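Local coordinates for protein ochratoxinase (Aspergillus niger, PDB 4C65) that hydrolyses the amide bond of ochratoxin A to release L-phenylalanine, acting as a zinc-dependent carboxypeptidase of the amidohydrolase superfamily, at residues 27-32 / 42-47. Numbering follows the deposited sequence.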
loop_
_atom_site.group_PDB
_atom_site.type_symbol
_atom_site.label_atom_id
_atom_site.label_comp_id
_atom_site.label_asym_id
_atom_site.label_seq_id
_atom_site.Cartn_x
_atom_site.Cartn_y
_atom_site.Cartn_z
ATOM N N ALA A 27 24.780 -20.840 56.342
ATOM C CA ALA A 27 24.419 -21.848 55.388
ATOM C C ALA A 27 23.145 -21.452 54.692
ATOM O O ALA A 27 22.297 -20.762 55.255
ATOM C CB ALA A 27 24.255 -23.185 56.068
ATOM N N LEU A 28 23.021 -21.916 53.463
ATOM C CA LEU A 28 21.826 -21.725 52.683
ATOM C C LEU A 28 21.402 -23.059 52.099
ATOM O O LEU A 28 22.240 -23.809 51.578
ATOM C CB LEU A 28 22.089 -20.718 51.565
ATOM C CG LEU A 28 20.891 -20.375 50.678
ATOM C CD1 LEU A 28 20.914 -18.905 50.278
ATOM C CD2 LEU A 28 20.859 -21.271 49.431
ATOM N N VAL A 29 20.114 -23.355 52.170
ATOM C CA VAL A 29 19.599 -24.561 51.562
ATOM C C VAL A 29 18.730 -24.208 50.354
ATOM O O VAL A 29 17.850 -23.349 50.442
ATOM C CB VAL A 29 18.772 -25.380 52.552
ATOM C CG1 VAL A 29 18.216 -26.618 51.881
ATOM C CG2 VAL A 29 19.619 -25.766 53.758
ATOM N N ILE A 30 18.989 -24.885 49.239
ATOM C CA ILE A 30 18.141 -24.787 48.064
ATOM C C ILE A 30 17.302 -26.054 47.969
ATOM O O ILE A 30 17.836 -27.156 47.991
ATOM C CB ILE A 30 18.964 -24.656 46.758
ATOM C CG1 ILE A 30 19.850 -23.404 46.810
ATOM C CG2 ILE A 30 18.034 -24.596 45.549
ATOM C CD1 ILE A 30 20.760 -23.222 45.596
ATOM N N SER A 31 15.988 -25.880 47.864
ATOM C CA SER A 31 15.091 -26.986 47.537
ATOM C C SER A 31 14.433 -26.661 46.217
ATOM O O SER A 31 13.630 -25.745 46.146
ATOM C CB SER A 31 14.041 -27.182 48.629
ATOM O OG SER A 31 13.168 -28.234 48.282
ATOM N N ASP A 32 14.801 -27.410 45.176
ATOM C CA ASP A 32 14.319 -27.182 43.823
ATOM C C ASP A 32 14.617 -25.759 43.378
ATOM O O ASP A 32 15.772 -25.411 43.249
ATOM C CB ASP A 32 12.841 -27.553 43.697
ATOM C CG ASP A 32 12.618 -29.048 43.828
ATOM O OD1 ASP A 32 13.505 -29.801 43.393
ATOM O OD2 ASP A 32 11.588 -29.466 44.383
ATOM N N ALA A 42 25.083 -23.807 62.226
ATOM C CA ALA A 42 24.609 -24.662 63.303
ATOM C C ALA A 42 23.103 -24.937 63.255
ATOM O O ALA A 42 22.640 -25.927 63.809
ATOM C CB ALA A 42 24.998 -24.078 64.654
ATOM N N ASP A 43 22.341 -24.085 62.581
ATOM C CA ASP A 43 20.890 -24.156 62.664
ATOM C C ASP A 43 20.206 -24.804 61.475
ATOM O O ASP A 43 18.987 -24.731 61.364
ATOM C CB ASP A 43 20.311 -22.762 62.875
ATOM C CG ASP A 43 20.688 -22.169 64.238
ATOM O OD1 ASP A 43 20.996 -22.905 65.189
ATOM O OD2 ASP A 43 20.737 -20.930 64.342
ATOM N N ILE A 44 20.964 -25.439 60.588
ATOM C CA ILE A 44 20.361 -26.085 59.428
ATOM C C ILE A 44 19.373 -27.151 59.895
ATOM O O ILE A 44 19.763 -28.059 60.592
ATOM C CB ILE A 44 21.424 -26.761 58.535
ATOM C CG1 ILE A 44 22.451 -25.740 58.020
ATOM C CG2 ILE A 44 20.769 -27.438 57.327
ATOM C CD1 ILE A 44 23.767 -26.360 57.608
ATOM N N PRO A 45 18.091 -27.046 59.506
ATOM C CA PRO A 45 17.143 -28.093 59.858
ATOM C C PRO A 45 17.671 -29.469 59.442
ATOM O O PRO A 45 18.177 -29.631 58.331
ATOM C CB PRO A 45 15.892 -27.725 59.060
ATOM C CG PRO A 45 15.991 -26.254 58.854
ATOM C CD PRO A 45 17.457 -25.978 58.699
ATOM N N LYS A 46 17.562 -30.441 60.343
ATOM C CA LYS A 46 18.165 -31.742 60.134
ATOM C C LYS A 46 17.608 -32.472 58.914
ATOM O O LYS A 46 18.301 -33.314 58.333
ATOM C CB LYS A 46 17.997 -32.634 61.384
ATOM C CG LYS A 46 18.645 -32.215 62.682
ATOM C CD LYS A 46 19.883 -31.403 62.445
ATOM C CE LYS A 46 20.401 -30.875 63.787
ATOM N NZ LYS A 46 21.840 -31.144 64.019
ATOM N N LYS A 47 16.367 -32.171 58.526
ATOM C CA LYS A 47 15.761 -32.851 57.375
ATOM C C LYS A 47 16.535 -32.597 56.096
ATOM O O LYS A 47 16.646 -33.485 55.262
ATOM C CB LYS A 47 14.294 -32.487 57.202
ATOM C CG LYS A 47 14.007 -31.025 56.982
ATOM C CD LYS A 47 12.525 -30.804 56.696
ATOM C CE LYS A 47 12.170 -29.323 56.806
ATOM N NZ LYS A 47 10.937 -28.926 56.093
#
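A27 and I44 bring the extended strand 26-31 and the loop leading into helix 46-51 closest together, their CA atoms 7.1 Å apart, and the side chains, not the backbones, bridge the gap. The pair is a worked example of one branched aliphatic side chain spanning two positions on the same face of a strand. The CG1 branch of I44 reaches the small methyl of A27, with CD1 3.6 Å and CG1 itself 3.7 Å from A27 CB. The other branch serves V29, two residues further along: I44 CG2 lies 4.1 Å from V29 CG2, a looser touch between side chains set at a slant to each other. With chi1 at -60°, I44 CG1 is anti to the carbonyl carbon and CG2 anti to the backbone N; the two branches diverge, one toward A27 and the other toward V29. Y11 of strand 7-15 and L49 of helix 46-51 also pack on I44, while F37 and Y48 touch V29, extending the apolar layer. Strand 26-31 pairs with strands 7-15 and 34-38 in a sheet away from the zinc site, consistent with the smaller beta-sandwich domain beside the TIM barrel. All three touching residues are buried and meet purely through methyl and methylene groups, so this joint between the sheet and the loop that leads into the helix rests on van der Waals packing and probably on the hydrophobic effect.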